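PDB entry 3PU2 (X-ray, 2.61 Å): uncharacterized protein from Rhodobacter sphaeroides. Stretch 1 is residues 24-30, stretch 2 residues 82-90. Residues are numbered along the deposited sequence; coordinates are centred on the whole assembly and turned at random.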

ATOM      1  N   THR A  24     -16.993   1.362   4.520  1.00 79.80           N
ATOM      2  CA  THR A  24     -17.105   2.777   4.195  1.00 81.31           C
ATOM      3  C   THR A  24     -15.700   3.351   4.098  1.00 69.01           C
ATOM      4  O   THR A  24     -14.823   3.005   4.890  1.00 52.45           O
ATOM      5  CB  THR A  24     -17.871   3.550   5.278  1.00 90.57           C
ATOM      6  OG1 THR A  24     -17.054   3.674   6.447  1.00 92.01           O
ATOM      7  CG2 THR A  24     -19.151   2.818   5.643  1.00 91.60           C
ATOM      8  N   PRO A  25     -15.471   4.249   3.133  1.00 65.07           N
ATOM      9  CA  PRO A  25     -14.144   4.847   2.971  1.00 61.46           C
ATOM     10  C   PRO A  25     -13.511   5.342   4.272  1.00 62.07           C
ATOM     11  O   PRO A  25     -12.293   5.395   4.392  1.00 67.50           O
ATOM     12  CB  PRO A  25     -14.386   5.964   1.947  1.00 62.50           C
ATOM     13  CG  PRO A  25     -15.846   6.268   2.095  1.00 72.16           C
ATOM     14  CD  PRO A  25     -16.454   4.908   2.260  1.00 66.87           C
ATOM     15  N   GLU A  26     -14.340   5.684   5.249  1.00 61.11           N
ATOM     16  CA  GLU A  26     -13.842   6.168   6.529  1.00 64.40           C
ATOM     17  C   GLU A  26     -13.146   5.046   7.283  1.00 65.50           C
ATOM     18  O   GLU A  26     -12.219   5.280   8.063  1.00 61.30           O
ATOM     19  CB  GLU A  26     -14.996   6.696   7.393  1.00 79.52           C
ATOM     20  CG  GLU A  26     -15.678   7.973   6.907  1.00 97.24           C
ATOM     21  CD  GLU A  26     -16.327   7.832   5.538  1.00116.35           C
ATOM     22  OE1 GLU A  26     -16.691   6.699   5.156  1.00123.78           O
ATOM     23  OE2 GLU A  26     -16.490   8.863   4.850  1.00122.06           O
ATOM     24  N   GLN A  27     -13.614   3.823   7.064  1.00 80.17           N
ATOM     25  CA  GLN A  27     -13.043   2.667   7.737  1.00 79.99           C
ATOM     26  C   GLN A  27     -11.838   2.196   6.966  1.00 71.58           C
ATOM     27  O   GLN A  27     -10.849   1.765   7.550  1.00 71.83           O
ATOM     28  CB  GLN A  27     -14.051   1.529   7.807  1.00 82.22           C
ATOM     29  CG  GLN A  27     -15.351   1.874   8.484  1.00 92.12           C
ATOM     30  CD  GLN A  27     -16.352   0.752   8.359  1.00 97.64           C
ATOM     31  OE1 GLN A  27     -16.690   0.333   7.250  1.00 87.98           O
ATOM     32  NE2 GLN A  27     -16.830   0.251   9.494  1.00103.96           N
ATOM     33  N   LEU A  28     -11.923   2.273   5.648  1.00 52.32           N
ATOM     34  CA  LEU A  28     -10.818   1.834   4.827  1.00 50.28           C
ATOM     35  C   LEU A  28      -9.609   2.744   5.034  1.00 62.20           C
ATOM     36  O   LEU A  28      -8.471   2.273   5.085  1.00 67.51           O
ATOM     37  CB  LEU A  28     -11.224   1.816   3.361  1.00 52.72           C
ATOM     38  CG  LEU A  28     -10.244   1.010   2.512  1.00 49.26           C
ATOM     39  CD1 LEU A  28     -10.054  -0.346   3.158  1.00 45.27           C
ATOM     40  CD2 LEU A  28     -10.760   0.856   1.094  1.00 59.60           C
ATOM     41  N   TRP A  29      -9.854   4.044   5.155  1.00 60.16           N
ATOM     42  CA  TRP A  29      -8.777   5.007   5.373  1.00 55.82           C
ATOM     43  C   TRP A  29      -8.102   4.730   6.716  1.00 61.73           C
ATOM     44  O   TRP A  29      -6.887   4.868   6.840  1.00 58.14           O
ATOM     45  CB  TRP A  29      -9.330   6.446   5.323  1.00 57.11           C
ATOM     46  CG  TRP A  29      -8.348   7.541   5.678  1.00 49.10           C
ATOM     47  CD1 TRP A  29      -8.002   7.973   6.935  1.00 48.31           C
ATOM     48  CD2 TRP A  29      -7.561   8.304   4.767  1.00 43.67           C
ATOM     49  NE1 TRP A  29      -7.042   8.955   6.858  1.00 46.91           N
ATOM     50  CE2 TRP A  29      -6.751   9.175   5.538  1.00 48.19           C
ATOM     51  CE3 TRP A  29      -7.452   8.335   3.375  1.00 43.63           C
ATOM     52  CZ2 TRP A  29      -5.852  10.065   4.959  1.00 49.18           C
ATOM     53  CZ3 TRP A  29      -6.559   9.218   2.798  1.00 50.98           C
ATOM     54  CH2 TRP A  29      -5.767  10.073   3.589  1.00 51.08           C
ATOM     55  N   ALA A  30      -8.879   4.330   7.716  1.00 65.78           N
ATOM     56  CA  ALA A  30      -8.316   4.034   9.034  1.00 56.45           C
ATOM     57  C   ALA A  30      -7.435   2.782   8.961  1.00 55.57           C
ATOM     58  O   ALA A  30      -6.464   2.642   9.717  1.00 58.89           O
ATOM     59  CB  ALA A  30      -9.434   3.829  10.052  1.00 53.21           C
ATOM     60  N   LEU A  82       0.772  14.721   0.550  1.00 54.94           N
ATOM     61  CA  LEU A  82      -0.512  15.371   0.754  1.00 63.47           C
ATOM     62  C   LEU A  82      -1.539  14.355   1.240  1.00 58.95           C
ATOM     63  O   LEU A  82      -1.456  13.173   0.895  1.00 65.25           O
ATOM     64  CB  LEU A  82      -0.984  16.055  -0.534  1.00 66.01           C
ATOM     65  CG  LEU A  82      -1.906  15.378  -1.547  1.00 57.65           C
ATOM     66  CD1 LEU A  82      -3.173  14.892  -0.869  1.00 38.87           C
ATOM     67  CD2 LEU A  82      -2.262  16.396  -2.642  1.00 46.44           C
ATOM     68  N   ALA A  83      -2.510  14.820   2.025  1.00 52.72           N
ATOM     69  CA  ALA A  83      -3.531  13.934   2.578  1.00 53.62           C
ATOM     70  C   ALA A  83      -4.906  14.581   2.750  1.00 57.63           C
ATOM     71  O   ALA A  83      -5.099  15.487   3.579  1.00 55.81           O
ATOM     72  CB  ALA A  83      -3.052  13.363   3.921  1.00 45.28           C
ATOM     73  N   GLU A  84      -5.863  14.082   1.973  1.00 63.07           N
ATOM     74  CA  GLU A  84      -7.238  14.559   2.002  1.00 68.33           C
ATOM     75  C   GLU A  84      -8.185  13.455   2.514  1.00 66.40           C
ATOM     76  O   GLU A  84      -8.906  12.830   1.732  1.00 73.76           O
ATOM     77  CB  GLU A  84      -7.642  14.976   0.590  1.00 76.01           C
ATOM     78  CG  GLU A  84      -6.749  16.048  -0.017  1.00 90.34           C
ATOM     79  CD  GLU A  84      -6.874  16.137  -1.530  1.00100.29           C
ATOM     80  OE1 GLU A  84      -7.982  15.907  -2.064  1.00109.58           O
ATOM     81  OE2 GLU A  84      -5.862  16.449  -2.190  1.00 96.87           O
ATOM     82  N   PRO A  85      -8.185  13.187   3.832  1.00 45.79           N
ATOM     83  CA  PRO A  85      -9.093  12.134   4.302  1.00 44.62           C
ATOM     84  C   PRO A  85     -10.554  12.359   3.945  1.00 59.95           C
ATOM     85  O   PRO A  85     -11.086  13.447   4.155  1.00 72.81           O
ATOM     86  CB  PRO A  85      -8.851  12.087   5.827  1.00 45.44           C
ATOM     87  CG  PRO A  85      -8.122  13.388   6.165  1.00 40.31           C
ATOM     88  CD  PRO A  85      -7.288  13.645   4.913  1.00 44.81           C
ATOM     89  N   PRO A  86     -11.227  11.317   3.430  1.00 67.84           N
ATOM     90  CA  PRO A  86     -10.580  10.020   3.217  1.00 68.92           C
ATOM     91  C   PRO A  86     -10.223   9.554   1.798  1.00 74.91           C
ATOM     92  O   PRO A  86      -9.831   8.400   1.612  1.00 92.57           O
ATOM     93  CB  PRO A  86     -11.405   9.098   4.081  1.00 68.19           C
ATOM     94  CG  PRO A  86     -12.800   9.610   3.817  1.00 71.79           C
ATOM     95  CD  PRO A  86     -12.658  11.123   3.751  1.00 66.58           C
ATOM     96  N   HIS A  87     -10.304  10.434   0.807  1.00 65.65           N
ATOM     97  CA  HIS A  87     -10.264  10.030  -0.594  1.00 79.45           C
ATOM     98  C   HIS A  87      -8.915  10.024  -1.276  1.00 77.06           C
ATOM     99  O   HIS A  87      -8.764   9.436  -2.346  1.00 87.95           O
ATOM    100  CB  HIS A  87     -11.207  10.884  -1.451  1.00 97.86           C
ATOM    101  CG  HIS A  87     -11.793  12.070  -0.745  1.00106.46           C
ATOM    102  ND1 HIS A  87     -12.988  12.010  -0.059  1.00116.81           N
ATOM    103  CD2 HIS A  87     -11.375  13.356  -0.657  1.00 99.47           C
ATOM    104  CE1 HIS A  87     -13.283  13.208   0.416  1.00114.50           C
ATOM    105  NE2 HIS A  87     -12.319  14.043   0.068  1.00104.85           N
ATOM    106  N   ARG A  88      -7.937  10.684  -0.683  1.00 61.54           N
ATOM    107  CA  ARG A  88      -6.648  10.732  -1.345  1.00 50.10           C
ATOM    108  C   ARG A  88      -5.463  10.856  -0.413  1.00 43.24           C
ATOM    109  O   ARG A  88      -5.526  11.529   0.612  1.00 50.10           O
ATOM    110  CB  ARG A  88      -6.652  11.890  -2.344  1.00 60.67           C
ATOM    111  CG  ARG A  88      -5.702  11.693  -3.493  1.00 71.61           C
ATOM    112  CD  ARG A  88      -5.878  12.752  -4.569  1.00 76.98           C
ATOM    113  NE  ARG A  88      -5.507  14.085  -4.110  1.00 75.08           N
ATOM    114  CZ  ARG A  88      -4.909  14.990  -4.879  1.00 78.06           C
ATOM    115  NH1 ARG A  88      -4.617  14.698  -6.140  1.00 85.56           N
ATOM    116  NH2 ARG A  88      -4.606  16.184  -4.392  1.00 72.34           N
ATOM    117  N   LEU A  89      -4.381  10.179  -0.770  1.00 45.10           N
ATOM    118  CA  LEU A  89      -3.144  10.229   0.004  1.00 43.51           C
ATOM    119  C   LEU A  89      -2.015   9.961  -0.967  1.00 47.69           C
ATOM    120  O   LEU A  89      -2.106   9.084  -1.836  1.00 42.52           O
ATOM    121  CB  LEU A  89      -3.119   9.179   1.115  1.00 35.43           C
ATOM    122  CG  LEU A  89      -1.832   9.196   1.947  1.00 43.26           C
ATOM    123  CD1 LEU A  89      -2.078   9.909   3.243  1.00 32.23           C
ATOM    124  CD2 LEU A  89      -1.386   7.775   2.242  1.00 49.04           C
ATOM    125  N   ILE A  90      -0.950  10.732  -0.826  1.00 53.01           N
ATOM    126  CA  ILE A  90       0.199  10.594  -1.696  1.00 41.37           C
ATOM    127  C   ILE A  90       1.447  10.623  -0.830  1.00 40.93           C
ATOM    128  O   ILE A  90       1.598  11.490   0.052  1.00 40.97           O
ATOM    129  CB  ILE A  90       0.275  11.757  -2.685  1.00 44.67           C
ATOM    130  CG1 ILE A  90      -1.022  11.841  -3.485  1.00 46.26           C
ATOM    131  CG2 ILE A  90       1.489  11.582  -3.584  1.00 49.99           C
ATOM    132  CD1 ILE A  90      -1.099  13.026  -4.424  1.00 50.44           C
TER

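The contact between these two stretches is built around one large aromatic side chain and a pair of prolines. Stretch 1 is Thr24, the N-cap, followed by the start of a helix from Pro25; stretch 2 is the end of a hairpin whose strands, 82-84 and 88-90, are joined by a short turn. Together they bury 330 Å² of surface, both sides summed, and no hydrogen bond passes between them. Packing of carbon against carbon, and of ring against backbone, does the work.

Trp29 has the largest share, with 140 Å² covered by the hairpin. Its CA-to-CB bond points toward stretch 2, and chi1 in the t well (174°) with chi2 at -83° lays the indole along the turn. Over one face of the ring sits Pro85. Pro85 CA lies 3.8 Å from the centroid of the six-membered ring of Trp29, almost directly above the ring centre, in a CH-pi contact, and Pro85 CB comes within 3.6 Å of Trp29 CE2. Proline suits this position because its compact, rigid ring lies nearly parallel to the indole and so fits the flat face; the CA-H contact adds to that. At the edge of the indole, near its plane, Arg88 O lies 3.3 Å from Trp29 CH2, where the slightly positive rim of an aromatic ring favours a carbonyl oxygen. Arg88 O also accepts a backbone hydrogen bond from Glu84 N at 2.9 Å, so the ring meets a part of the hairpin already fixed by strand pairing. Also at the edge, the small Ala83 places CB 4.3 Å from Trp29 CH2. Buried Leu89, whose CA-to-CB bond points toward the helix, brings CD1 to 3.7 Å from Trp29 CH2.

Pro86 is second, with 91 Å² covered. The peptide bond before it is cis, a geometry proline tolerates best, and this bends the chain sharply between the two prolines. Pro86 O comes within 3.0 Å of Trp29 CE3, a tight approach, and Pro86 CB, part of a compact apolar ring, packs 3.6 Å from Trp29 CB. That ring also reaches back along the helix: Pro86 CB is 3.8 Å from Pro25 O, and Pro86 CG is 4.4 Å from Pro25 CB. Pro25 suits the first helical turn, where no backbone N-H donor is needed. Exposed Glu26 contributes at the margin, where a carboxylate can keep contact with solvent: its CA-to-CB bond points sideways, but the end of the side chain comes nearer, with Glu26 OE2 3.9 Å from Pro86 CG.

Each partner is also braced internally. In the helix, Thr24 OG1 accepts a weak capping bond from Gln27 N at 3.5 Å, and Trp29 N bonds to Pro25 O at 2.9 Å, holding the indole's own backbone in place. Across the hairpin, Arg88 NH2 forms a salt bridge with Glu84 OE2 at 2.5 Å. Both residues direct CA-to-CB away from the helix.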